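Local coordinates for hypothetical protein Atu2144 (Agrobacterium tumefaciens, PDB 2ODF) that is of unknown function but belongs to the N-formylglutamate amidohydrolase family and so probably hydrolyses an amide bond, at residues R67-K72 against G242-L247; L63-L68 against G235-I240; G25-V30 against F73-V78; V149-H154 against V222-R227. All coordinates share one frame; numbering follows the deposited sequence.

Contact 1 of 4, residues R67-K72 against G242-L247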
loop_
_atom_site.group_PDB
_atom_site.type_symbol
_atom_site.label_atom_id
_atom_site.label_comp_id
_atom_site.label_asym_id
_atom_site.label_seq_id
_atom_site.Cartn_x
_atom_site.Cartn_y
_atom_site.Cartn_z
ATOM N N ARG A 67 25.093 -5.647 -8.811
ATOM C CA ARG A 67 26.238 -5.390 -7.972
ATOM C C ARG A 67 27.484 -5.009 -8.770
ATOM O O ARG A 67 28.149 -4.089 -8.435
ATOM C CB ARG A 67 26.488 -6.546 -7.020
ATOM C CG ARG A 67 25.454 -6.697 -5.948
ATOM C CD ARG A 67 25.726 -7.818 -5.043
ATOM N NE ARG A 67 25.004 -7.603 -3.825
ATOM C CZ ARG A 67 24.436 -8.547 -3.120
ATOM N NH1 ARG A 67 24.509 -9.788 -3.502
ATOM N NH2 ARG A 67 23.809 -8.237 -2.023
ATOM N N LEU A 68 27.713 -5.744 -9.842
ATOM C CA LEU A 68 28.877 -5.489 -10.690
ATOM C C LEU A 68 28.748 -4.132 -11.343
ATOM O O LEU A 68 29.715 -3.377 -11.385
ATOM C CB LEU A 68 29.058 -6.585 -11.724
ATOM C CG LEU A 68 29.422 -7.943 -11.150
ATOM C CD1 LEU A 68 29.528 -8.917 -12.295
ATOM C CD2 LEU A 68 30.712 -7.908 -10.336
ATOM N N LEU A 69 27.557 -3.805 -11.833
ATOM C CA LEU A 69 27.267 -2.454 -12.341
ATOM C C LEU A 69 27.387 -1.331 -11.301
ATOM O O LEU A 69 27.741 -0.213 -11.630
ATOM C CB LEU A 69 25.870 -2.424 -13.004
ATOM C CG LEU A 69 25.702 -3.249 -14.283
ATOM C CD1 LEU A 69 24.264 -3.249 -14.755
ATOM C CD2 LEU A 69 26.623 -2.692 -15.388
ATOM N N SER A 70 27.083 -1.629 -10.046
ATOM C CA SER A 70 27.230 -0.672 -8.953
ATOM C C SER A 70 28.715 -0.247 -8.782
ATOM O O SER A 70 29.011 0.939 -8.576
ATOM C CB SER A 70 26.657 -1.287 -7.676
ATOM O OG SER A 70 26.811 -0.428 -6.562
ATOM N N GLU A 71 29.610 -1.215 -8.913
ATOM C CA GLU A 71 31.074 -1.012 -8.912
ATOM C C GLU A 71 31.493 -0.223 -10.163
ATOM O O GLU A 71 32.150 0.802 -10.060
ATOM C CB GLU A 71 31.806 -2.375 -8.875
ATOM C CG GLU A 71 31.590 -3.205 -7.586
ATOM C CD GLU A 71 31.823 -4.762 -7.715
ATOM O OE1 GLU A 71 32.757 -5.234 -8.440
ATOM O OE2 GLU A 71 31.059 -5.521 -7.045
ATOM N N LYS A 72 31.089 -0.690 -11.337
ATOM C CA LYS A 72 31.510 -0.059 -12.587
ATOM C C LYS A 72 30.992 1.371 -12.765
ATOM O O LYS A 72 31.721 2.224 -13.243
ATOM C CB LYS A 72 31.096 -0.913 -13.783
ATOM C CG LYS A 72 31.777 -2.287 -13.784
ATOM C CD LYS A 72 31.307 -3.105 -14.921
ATOM C CE LYS A 72 31.950 -4.503 -14.920
ATOM N NZ LYS A 72 33.373 -4.431 -15.319
ATOM N N GLY A 242 30.139 -5.815 -18.039
ATOM C CA GLY A 242 31.032 -4.985 -18.854
ATOM C C GLY A 242 30.390 -4.537 -20.154
ATOM O O GLY A 242 30.530 -3.376 -20.544
ATOM N N PHE A 243 29.695 -5.442 -20.833
ATOM C CA PHE A 243 28.982 -5.088 -22.050
ATOM C C PHE A 243 28.035 -3.913 -21.811
ATOM O O PHE A 243 27.964 -2.977 -22.599
ATOM C CB PHE A 243 28.179 -6.273 -22.586
ATOM C CG PHE A 243 27.362 -5.931 -23.784
ATOM C CD1 PHE A 243 27.940 -5.913 -25.045
ATOM C CD2 PHE A 243 26.032 -5.590 -23.656
ATOM C CE1 PHE A 243 27.205 -5.561 -26.160
ATOM C CE2 PHE A 243 25.273 -5.244 -24.770
ATOM C CZ PHE A 243 25.861 -5.227 -26.026
ATOM N N LEU A 244 27.269 -4.006 -20.724
ATOM C CA LEU A 244 26.230 -3.028 -20.423
ATOM C C LEU A 244 26.830 -1.719 -19.925
ATOM O O LEU A 244 26.288 -0.661 -20.199
ATOM C CB LEU A 244 25.261 -3.588 -19.380
ATOM C CG LEU A 244 24.312 -4.700 -19.817
ATOM C CD1 LEU A 244 23.618 -5.299 -18.571
ATOM C CD2 LEU A 244 23.255 -4.201 -20.833
ATOM N N HIS A 245 27.949 -1.794 -19.204
ATOM C CA HIS A 245 28.666 -0.602 -18.787
ATOM C C HIS A 245 29.162 0.175 -20.017
ATOM O O HIS A 245 29.016 1.390 -20.086
ATOM C CB HIS A 245 29.833 -0.959 -17.862
ATOM C CG HIS A 245 30.656 0.225 -17.467
ATOM N ND1 HIS A 245 30.189 1.204 -16.622
ATOM C CD2 HIS A 245 31.890 0.616 -17.847
ATOM C CE1 HIS A 245 31.102 2.146 -16.490
ATOM N NE2 HIS A 245 32.147 1.809 -17.219
ATOM N N GLU A 246 29.704 -0.542 -20.997
ATOM C CA GLU A 246 30.143 0.075 -22.257
ATOM C C GLU A 246 28.989 0.744 -22.992
ATOM O O GLU A 246 29.077 1.918 -23.300
ATOM C CB GLU A 246 30.806 -0.970 -23.158
ATOM C CG GLU A 246 32.115 -1.504 -22.614
ATOM C CD GLU A 246 33.353 -0.707 -23.059
ATOM O OE1 GLU A 246 33.220 0.488 -23.441
ATOM O OE2 GLU A 246 34.465 -1.302 -23.022
ATOM N N LEU A 247 27.914 -0.012 -23.227
ATOM C CA LEU A 247 26.710 0.440 -23.926
ATOM C C LEU A 247 26.004 1.633 -23.278
ATOM O O LEU A 247 25.735 2.650 -23.935
ATOM C CB LEU A 247 25.711 -0.716 -24.054
ATOM C CG LEU A 247 24.455 -0.503 -24.914
ATOM C CD1 LEU A 247 24.844 -0.266 -26.369
ATOM C CD2 LEU A 247 23.480 -1.694 -24.809
#

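Contact 2 of 4, residues L63-L68 against G235-I240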
loop_
_atom_site.group_PDB
_atom_site.type_symbol
_atom_site.label_atom_id
_atom_site.label_comp_id
_atom_site.label_asym_id
_atom_site.label_seq_id
_atom_site.Cartn_x
_atom_site.Cartn_y
_atom_site.Cartn_z
ATOM N N LEU A 63 20.655 -9.532 -9.431
ATOM C CA LEU A 63 21.321 -8.824 -8.340
ATOM C C LEU A 63 22.851 -8.890 -8.529
ATOM O O LEU A 63 23.563 -7.933 -8.244
ATOM C CB LEU A 63 20.922 -9.422 -6.984
ATOM C CG LEU A 63 21.525 -8.835 -5.744
ATOM C CD1 LEU A 63 21.206 -7.344 -5.729
ATOM C CD2 LEU A 63 21.032 -9.596 -4.450
ATOM N N ALA A 64 23.331 -10.016 -9.056
ATOM C CA ALA A 64 24.762 -10.238 -9.206
ATOM C C ALA A 64 25.301 -9.260 -10.230
ATOM O O ALA A 64 26.334 -8.623 -9.997
ATOM C CB ALA A 64 25.031 -11.687 -9.658
ATOM N N VAL A 65 24.584 -9.156 -11.359
ATOM C CA VAL A 65 24.885 -8.189 -12.409
ATOM C C VAL A 65 24.753 -6.765 -11.890
ATOM O O VAL A 65 25.611 -5.944 -12.144
ATOM C CB VAL A 65 24.003 -8.394 -13.652
ATOM C CG1 VAL A 65 24.101 -7.189 -14.592
ATOM C CG2 VAL A 65 24.390 -9.699 -14.367
ATOM N N ALA A 66 23.676 -6.483 -11.153
ATOM C CA ALA A 66 23.471 -5.155 -10.539
ATOM C C ALA A 66 24.607 -4.722 -9.603
ATOM O O ALA A 66 24.999 -3.557 -9.597
ATOM C CB ALA A 66 22.135 -5.109 -9.819
ATOM N N ARG A 67 25.093 -5.647 -8.811
ATOM C CA ARG A 67 26.238 -5.390 -7.972
ATOM C C ARG A 67 27.484 -5.009 -8.770
ATOM O O ARG A 67 28.149 -4.089 -8.435
ATOM C CB ARG A 67 26.488 -6.546 -7.020
ATOM C CG ARG A 67 25.454 -6.697 -5.948
ATOM C CD ARG A 67 25.726 -7.818 -5.043
ATOM N NE ARG A 67 25.004 -7.603 -3.825
ATOM C CZ ARG A 67 24.436 -8.547 -3.120
ATOM N NH1 ARG A 67 24.509 -9.788 -3.502
ATOM N NH2 ARG A 67 23.809 -8.237 -2.023
ATOM N N LEU A 68 27.713 -5.744 -9.842
ATOM C CA LEU A 68 28.877 -5.489 -10.690
ATOM C C LEU A 68 28.748 -4.132 -11.343
ATOM O O LEU A 68 29.715 -3.377 -11.385
ATOM C CB LEU A 68 29.058 -6.585 -11.724
ATOM C CG LEU A 68 29.422 -7.943 -11.150
ATOM C CD1 LEU A 68 29.528 -8.917 -12.295
ATOM C CD2 LEU A 68 30.712 -7.908 -10.336
ATOM N N GLY A 235 31.718 -15.430 -14.069
ATOM C CA GLY A 235 32.393 -14.946 -15.290
ATOM C C GLY A 235 31.436 -14.335 -16.293
ATOM O O GLY A 235 31.709 -13.255 -16.847
ATOM N N GLU A 236 30.309 -15.014 -16.501
ATOM C CA GLU A 236 29.241 -14.553 -17.404
ATOM C C GLU A 236 28.648 -13.265 -16.894
ATOM O O GLU A 236 28.364 -12.359 -17.677
ATOM C CB GLU A 236 28.147 -15.603 -17.551
ATOM C CG GLU A 236 28.583 -16.902 -18.272
ATOM C CD GLU A 236 27.566 -18.038 -18.132
ATOM O OE1 GLU A 236 26.471 -17.823 -17.559
ATOM O OE2 GLU A 236 27.847 -19.155 -18.618
ATOM N N GLN A 237 28.451 -13.185 -15.587
ATOM C CA GLN A 237 27.954 -11.957 -14.949
ATOM C C GLN A 237 28.882 -10.773 -15.186
ATOM O O GLN A 237 28.441 -9.675 -15.605
ATOM C CB GLN A 237 27.692 -12.193 -13.443
ATOM C CG GLN A 237 26.489 -13.177 -13.197
ATOM C CD GLN A 237 26.530 -13.899 -11.856
ATOM O OE1 GLN A 237 27.415 -13.657 -11.026
ATOM N NE2 GLN A 237 25.557 -14.797 -11.641
ATOM N N ALA A 238 30.171 -10.999 -14.958
ATOM C CA ALA A 238 31.199 -9.968 -15.186
ATOM C C ALA A 238 31.210 -9.527 -16.647
ATOM O O ALA A 238 31.312 -8.332 -16.951
ATOM C CB ALA A 238 32.606 -10.496 -14.777
ATOM N N ALA A 239 31.124 -10.496 -17.551
ATOM C CA ALA A 239 31.116 -10.220 -18.976
ATOM C C ALA A 239 29.928 -9.322 -19.358
ATOM O O ALA A 239 30.087 -8.263 -19.933
ATOM C CB ALA A 239 31.091 -11.543 -19.777
ATOM N N ILE A 240 28.728 -9.764 -19.033
ATOM C CA ILE A 240 27.517 -9.019 -19.368
ATOM C C ILE A 240 27.504 -7.641 -18.692
ATOM O O ILE A 240 27.060 -6.641 -19.309
ATOM C CB ILE A 240 26.237 -9.845 -19.046
ATOM C CG1 ILE A 240 26.042 -10.964 -20.094
ATOM C CG2 ILE A 240 24.978 -8.939 -18.963
ATOM C CD1 ILE A 240 25.791 -10.454 -21.565
#

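Contact 3 of 4, residues G25-V30 against F73-V78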
loop_
_atom_site.group_PDB
_atom_site.type_symbol
_atom_site.label_atom_id
_atom_site.label_comp_id
_atom_site.label_asym_id
_atom_site.label_seq_id
_atom_site.Cartn_x
_atom_site.Cartn_y
_atom_site.Cartn_z
ATOM N N GLY A 25 28.129 8.349 -8.367
ATOM C CA GLY A 25 27.614 8.147 -9.724
ATOM C C GLY A 25 26.194 8.644 -9.957
ATOM O O GLY A 25 25.372 8.610 -9.053
ATOM N N ASP A 26 25.917 9.089 -11.186
ATOM C CA ASP A 26 24.583 9.557 -11.577
ATOM C C ASP A 26 23.551 8.407 -11.672
ATOM O O ASP A 26 22.349 8.626 -11.482
ATOM C CB ASP A 26 24.615 10.256 -12.951
ATOM C CG ASP A 26 25.548 11.469 -13.004
ATOM O OD1 ASP A 26 25.772 12.144 -11.961
ATOM O OD2 ASP A 26 26.048 11.744 -14.124
ATOM N N VAL A 27 23.999 7.186 -11.964
ATOM C CA VAL A 27 23.082 6.060 -12.127
ATOM C C VAL A 27 22.568 5.532 -10.757
ATOM O O VAL A 27 23.333 5.389 -9.801
ATOM C CB VAL A 27 23.728 4.937 -12.964
ATOM C CG1 VAL A 27 22.919 3.690 -12.933
ATOM C CG2 VAL A 27 23.912 5.403 -14.422
ATOM N N LEU A 28 21.256 5.323 -10.662
ATOM C CA LEU A 28 20.626 4.694 -9.489
ATOM C C LEU A 28 20.069 3.360 -9.949
ATOM O O LEU A 28 19.127 3.304 -10.772
ATOM C CB LEU A 28 19.507 5.575 -8.932
ATOM C CG LEU A 28 18.757 5.074 -7.672
ATOM C CD1 LEU A 28 19.678 4.762 -6.482
ATOM C CD2 LEU A 28 17.610 6.053 -7.255
ATOM N N LEU A 29 20.703 2.291 -9.479
ATOM C CA LEU A 29 20.351 0.946 -9.861
ATOM C C LEU A 29 19.274 0.423 -8.919
ATOM O O LEU A 29 19.357 0.631 -7.693
ATOM C CB LEU A 29 21.570 0.032 -9.817
ATOM C CG LEU A 29 22.684 0.319 -10.841
ATOM C CD1 LEU A 29 24.079 -0.234 -10.399
ATOM C CD2 LEU A 29 22.272 -0.175 -12.238
ATOM N N VAL A 30 18.272 -0.237 -9.509
ATOM C CA VAL A 30 17.107 -0.790 -8.791
ATOM C C VAL A 30 16.874 -2.244 -9.230
ATOM O O VAL A 30 16.820 -2.542 -10.427
ATOM C CB VAL A 30 15.828 0.061 -9.035
ATOM C CG1 VAL A 30 14.609 -0.535 -8.281
ATOM C CG2 VAL A 30 16.119 1.567 -8.672
ATOM N N PHE A 73 29.744 1.631 -12.380
ATOM C CA PHE A 73 29.168 2.970 -12.499
ATOM C C PHE A 73 29.316 3.843 -11.260
ATOM O O PHE A 73 28.854 5.001 -11.276
ATOM C CB PHE A 73 27.676 2.892 -12.882
ATOM C CG PHE A 73 27.444 2.644 -14.335
ATOM C CD1 PHE A 73 27.612 3.664 -15.253
ATOM C CD2 PHE A 73 27.039 1.406 -14.795
ATOM C CE1 PHE A 73 27.409 3.442 -16.617
ATOM C CE2 PHE A 73 26.819 1.184 -16.168
ATOM C CZ PHE A 73 27.014 2.196 -17.064
ATOM N N HIS A 74 29.936 3.315 -10.201
ATOM C CA HIS A 74 29.992 3.982 -8.886
ATOM C C HIS A 74 28.589 4.442 -8.529
ATOM O O HIS A 74 28.316 5.618 -8.282
ATOM C CB HIS A 74 31.020 5.101 -8.889
ATOM C CG HIS A 74 32.336 4.654 -9.426
ATOM N ND1 HIS A 74 33.199 3.865 -8.695
ATOM C CD2 HIS A 74 32.889 4.782 -10.655
ATOM C CE1 HIS A 74 34.258 3.578 -9.432
ATOM N NE2 HIS A 74 34.093 4.119 -10.627
ATOM N N ALA A 75 27.694 3.470 -8.517
ATOM C CA ALA A 75 26.262 3.755 -8.460
ATOM C C ALA A 75 25.589 3.026 -7.293
ATOM O O ALA A 75 25.749 1.825 -7.111
ATOM C CB ALA A 75 25.624 3.370 -9.736
ATOM N N THR A 76 24.811 3.777 -6.533
ATOM C CA THR A 76 23.928 3.224 -5.526
ATOM C C THR A 76 22.994 2.151 -6.118
ATOM O O THR A 76 22.496 2.261 -7.254
ATOM C CB THR A 76 23.102 4.346 -4.902
ATOM O OG1 THR A 76 23.988 5.290 -4.303
ATOM C CG2 THR A 76 22.100 3.811 -3.864
ATOM N N LEU A 77 22.775 1.115 -5.318
ATOM C CA LEU A 77 21.912 -0.001 -5.689
ATOM C C LEU A 77 20.904 -0.203 -4.580
ATOM O O LEU A 77 21.295 -0.390 -3.438
ATOM C CB LEU A 77 22.699 -1.282 -5.882
ATOM C CG LEU A 77 21.960 -2.616 -5.998
ATOM C CD1 LEU A 77 20.974 -2.609 -7.156
ATOM C CD2 LEU A 77 22.990 -3.734 -6.150
ATOM N N VAL A 78 19.629 -0.142 -4.935
ATOM C CA VAL A 78 18.520 -0.441 -4.031
ATOM C C VAL A 78 17.876 -1.719 -4.500
ATOM O O VAL A 78 17.512 -1.844 -5.674
ATOM C CB VAL A 78 17.463 0.656 -4.010
ATOM C CG1 VAL A 78 16.349 0.311 -2.980
ATOM C CG2 VAL A 78 18.100 1.994 -3.699
HETATM O O HOH W 1 24.375 6.473 -7.619
HETATM O O HOH W 2 26.786 6.289 -12.715
#

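Contact 4 of 4, residues V149-H154 against V222-R227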
loop_
_atom_site.group_PDB
_atom_site.type_symbol
_atom_site.label_atom_id
_atom_site.label_comp_id
_atom_site.label_asym_id
_atom_site.label_seq_id
_atom_site.Cartn_x
_atom_site.Cartn_y
_atom_site.Cartn_z
ATOM N N VAL A 149 19.733 8.930 -12.948
ATOM C CA VAL A 149 19.389 8.102 -14.092
ATOM C C VAL A 149 18.894 6.781 -13.483
ATOM O O VAL A 149 19.648 6.062 -12.805
ATOM C CB VAL A 149 20.587 7.834 -15.049
ATOM C CG1 VAL A 149 20.179 6.882 -16.201
ATOM C CG2 VAL A 149 21.214 9.152 -15.622
ATOM N N VAL A 150 17.615 6.486 -13.689
ATOM C CA VAL A 150 16.988 5.342 -13.009
ATOM C C VAL A 150 17.140 4.127 -13.882
ATOM O O VAL A 150 16.611 4.080 -14.979
ATOM C CB VAL A 150 15.496 5.618 -12.685
ATOM C CG1 VAL A 150 14.820 4.385 -11.973
ATOM C CG2 VAL A 150 15.390 6.883 -11.834
ATOM N N VAL A 151 17.834 3.115 -13.374
ATOM C CA VAL A 151 18.122 1.941 -14.184
ATOM C C VAL A 151 17.692 0.733 -13.390
ATOM O O VAL A 151 18.245 0.482 -12.327
ATOM C CB VAL A 151 19.630 1.821 -14.513
ATOM C CG1 VAL A 151 19.888 0.522 -15.322
ATOM C CG2 VAL A 151 20.137 3.079 -15.261
ATOM N N THR A 152 16.702 0.001 -13.886
ATOM C CA THR A 152 16.294 -1.253 -13.246
ATOM C C THR A 152 16.888 -2.475 -13.974
ATOM O O THR A 152 17.068 -2.485 -15.205
ATOM C CB THR A 152 14.765 -1.374 -13.119
ATOM O OG1 THR A 152 14.194 -1.764 -14.361
ATOM C CG2 THR A 152 14.120 -0.043 -12.720
ATOM N N ILE A 153 17.207 -3.495 -13.185
ATOM C CA ILE A 153 17.903 -4.687 -13.688
ATOM C C ILE A 153 17.078 -5.933 -13.431
ATOM O O ILE A 153 16.746 -6.254 -12.276
ATOM C CB ILE A 153 19.294 -4.875 -12.993
ATOM C CG1 ILE A 153 20.167 -3.617 -13.106
ATOM C CG2 ILE A 153 19.995 -6.116 -13.502
ATOM C CD1 ILE A 153 20.544 -3.192 -14.523
ATOM N N HIS A 154 16.784 -6.652 -14.510
ATOM C CA HIS A 154 15.934 -7.830 -14.493
ATOM C C HIS A 154 16.581 -8.955 -15.321
ATOM O O HIS A 154 17.414 -8.692 -16.213
ATOM C CB HIS A 154 14.571 -7.531 -15.120
ATOM C CG HIS A 154 13.662 -6.708 -14.259
ATOM N ND1 HIS A 154 13.899 -5.379 -13.978
ATOM C CD2 HIS A 154 12.520 -7.035 -13.609
ATOM C CE1 HIS A 154 12.922 -4.919 -13.212
ATOM N NE2 HIS A 154 12.084 -5.908 -12.962
ATOM N N VAL A 222 15.774 3.547 -17.799
ATOM C CA VAL A 222 15.630 2.376 -18.636
ATOM C C VAL A 222 15.468 1.155 -17.744
ATOM O O VAL A 222 15.917 1.110 -16.609
ATOM C CB VAL A 222 16.872 2.199 -19.583
ATOM C CG1 VAL A 222 18.136 1.749 -18.754
ATOM C CG2 VAL A 222 16.587 1.213 -20.693
ATOM N N MET A 223 14.839 0.142 -18.295
ATOM C CA MET A 223 14.739 -1.146 -17.646
ATOM C C MET A 223 15.469 -2.122 -18.539
ATOM O O MET A 223 15.222 -2.170 -19.732
ATOM C CB MET A 223 13.254 -1.491 -17.497
ATOM C CG MET A 223 12.892 -2.910 -17.091
ATOM S SD MET A 223 11.117 -3.155 -16.736
ATOM C CE MET A 223 11.179 -4.882 -16.611
ATOM N N ILE A 224 16.408 -2.856 -17.952
ATOM C CA ILE A 224 17.245 -3.778 -18.674
ATOM C C ILE A 224 16.838 -5.218 -18.319
ATOM O O ILE A 224 16.833 -5.606 -17.154
ATOM C CB ILE A 224 18.778 -3.549 -18.346
ATOM C CG1 ILE A 224 19.221 -2.171 -18.777
ATOM C CG2 ILE A 224 19.647 -4.562 -19.051
ATOM C CD1 ILE A 224 20.531 -1.796 -18.275
ATOM N N GLU A 225 16.530 -5.987 -19.347
ATOM C CA GLU A 225 16.217 -7.401 -19.250
ATOM C C GLU A 225 17.376 -8.211 -19.848
ATOM O O GLU A 225 17.811 -7.931 -20.959
ATOM C CB GLU A 225 14.951 -7.681 -20.052
ATOM C CG GLU A 225 13.673 -7.392 -19.328
ATOM C CD GLU A 225 13.276 -8.449 -18.352
ATOM O OE1 GLU A 225 14.110 -9.262 -17.931
ATOM O OE2 GLU A 225 12.103 -8.445 -17.964
ATOM N N ILE A 226 17.855 -9.206 -19.109
ATOM C CA ILE A 226 18.935 -10.082 -19.542
ATOM C C ILE A 226 18.442 -11.515 -19.512
ATOM O O ILE A 226 17.958 -11.989 -18.475
ATOM C CB ILE A 226 20.123 -9.947 -18.601
ATOM C CG1 ILE A 226 20.531 -8.480 -18.447
ATOM C CG2 ILE A 226 21.299 -10.825 -19.050
ATOM C CD1 ILE A 226 21.365 -8.247 -17.214
ATOM N N ARG A 227 18.578 -12.252 -20.612
ATOM C CA ARG A 227 18.150 -13.650 -20.609
ATOM C C ARG A 227 19.017 -14.431 -19.610
ATOM O O ARG A 227 20.247 -14.324 -19.630
ATOM C CB ARG A 227 18.196 -14.239 -22.020
ATOM C CG ARG A 227 17.292 -15.440 -22.216
ATOM C CD ARG A 227 17.408 -15.995 -23.630
ATOM N NE ARG A 227 18.759 -16.519 -23.873
ATOM C CZ ARG A 227 19.351 -16.624 -25.065
ATOM N NH1 ARG A 227 18.744 -16.257 -26.178
ATOM N NH2 ARG A 227 20.582 -17.108 -25.126
#

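Contact 1 of 4, residues R67-K72 against G242-L247
Lys72 and His245 cross obliquely, the aliphatic part of the lysine lying against the imidazole of the histidine. Lys72 CB sits over one face of the His245 ring, displaced toward its rim, 4.0 Å from the ring centroid and 24° off the ring normal, which makes the pair a CH-pi contact. His245 CG stands anti to its own backbone N (chi1 177°), on a CB that points toward helix 62-73. At its far end the ring passes close to the lysine backbone, with His245 CE1 3.3 Å from Lys72 O. The lysine chain then runs past the root of the histidine, Lys72 CD lying 3.9 Å from His245 CB, and reaches the preceding turn, where Lys72 CE packs 3.8 Å from Gly242 N. A bend at the last torsion turns NZ aside, and Lys72 NZ stays 6.6 Å from His245 ND1. Deeper in, Leu69 presents one branch: its CD2 approaches Leu244 CB at 4.3 Å and also borders the backbone of His245. The axes of the short helical segments pass 10.0 Å apart at 44°. Phe73 meets the His245 ring edge-to-face, and Leu69 also rests on Leu29 of strand 27-31. No hydrogen bond joins 67-72 to 242-247. The two helices are therefore held here by methylene, methyl and ring surface, with the amine and imidazole nitrogens too far apart to interact directly, though a charge on the lysine might modestly disfavour protonation of the histidine.

Contact 2 of 4, residues L63-L68 against G235-I240
Leu68 and Gln237 supply much of the apolar packing, Leu68 CD1 entering close to the backbone of the facing helix. This methyl lies 3.4 Å from Ala238 N and 3.5 Å from Gln237 C, and thus rests on the peptide link between the two residues, while Ala238 CB flanks it at 4.3 Å. On the inner side Val65 CG2 touches Gln237 CG at 4.2 Å; Val65 also packs on Ile226 and Ile231. The second kind of contact sets a methyl against an amide. Gln237 has CG beside its backbone N (chi1 -68°) and is extended beyond it, and its carboxamide turns a face to Ala64, whose CB lies nearly over Gln237 CD, 3.4 Å from Gln237 OE1 and 3.7 Å from Gln237 NE2. Polar bonding does not cross between 63-68 and 235-240: Gln237 NE2 donates instead to Ile231 O in the loop leading into helix 234-256. The segment axes approach to 9.0 Å at 51°, close enough for small alanine side chains to take part. The amide is thus anchored on its own side of the interface by a hydrogen bond, and meets 63-68 through van der Waals contact, so the joint depends on shape rather than on polar pairing.

Contact 3 of 4, residues G25-V30 against F73-V78
Leu29 and the backbone of 76-78 form the tight part, a parallel pairing within the central sheet. Leu29 N donates to Thr76 O at 2.9 Å (N-H...O 159°), and Val78 N donates to Leu29 O at 2.9 Å and straighter (169°). Side chains fit closely around these bonds: Leu77 CG is anti to its backbone N, and its CD1 meets Leu29 CB at 3.8 Å, while Leu28 CD1 lies beside Thr76 CG2 at 3.7 Å, the two side chains pointing the same way. Ala75 CB presses on Val27 O at 3.1 Å. Toward the start of the strands the pairing opens out. Helix 62-73 ends in a Schellman motif at exposed His74, and the direct bond there, Gly25 N to His74 O, is weak. Two waters take over. One donates to Gly25 O and to Val27 O (2.6 Å to the latter) and accepts from Thr76 N; the other accepts from Val27 N and donates to Phe73 O at 2.8 Å. Thr76 OG1 is bound by Asn20 O and Arg141 NH2. Water therefore satisfies backbone polar groups where the beta-alpha-beta unit turns from helix to strand, before the regular strand pairing begins at Leu29.

Contact 4 of 4, residues V149-H154 against V222-R227
Met223 is extended all the way to its methyl, with CG anti to the backbone N (chi1 168°), while His154 has CG beside its own N (chi1 -74°), and the two side chains converge above one face of the sheet. Met223 CE stands over the middle of the His154 ring, 3.7 Å from the centroid and only 3° off the normal, a CH-pi contact. Thr152 OG1, placed between its backbone N and carbonyl carbon, lies 3.2 Å from Met223 CG. Glu225 bends at its second torsion, which turns CD back toward the histidine; Glu225 OE1 lies 3.3 Å from His154 CB. On the face carrying Val151, Ile153, Val222 and Ile224 the contacts are purely apolar: Ile224 CD1 touches Val151 CG1 at 3.8 Å and Ile153 CD1 at 4.0 Å. Five backbone hydrogen bonds join the parallel strands in regular register, among them Ile224 N to Thr152 O and His154 N to Ile224 O, both 2.8 Å. His154 also packs on Glu32, Asp59 and Asn90 and meets the ring of His33 edge-to-face; such a polar cluster at the carboxy end of parallel strands is consistent with an active site, as in related zinc hydrolases. Strand 149-156 runs between 27-31 and 220-227, and the latter is followed across the sheet by antiparallel 169-172. Helix 178-186 packs on Val222 and Ile224, and helix 234-256 covers Val151, Ile224 and Ile226.

Contacts 1 and 2 are successive parts of one interface between helices 62-73 and 234-256, their centres 8 Å apart. Contacts 3 and 4 lie in the same sheet, their centres 12 Å apart, where Leu28 N reaches Val149 O at 2.8 Å, a probable hydrogen bond. The helix pair rests on this sheet: Leu69 CD1 of contact 1 packs 3.7 Å from Ile153 CD1 of contact 4, and Val65 CG1 of contact 2 lies 3.9 Å from Ile226 CD1. Ser70 OG probably hydrogen-bonds Ala75 O at 2.6 Å, tying contact 1 to contact 3. The possible active site, around His154, belongs to contact 4, on the sheet face bearing Met223 and Glu225.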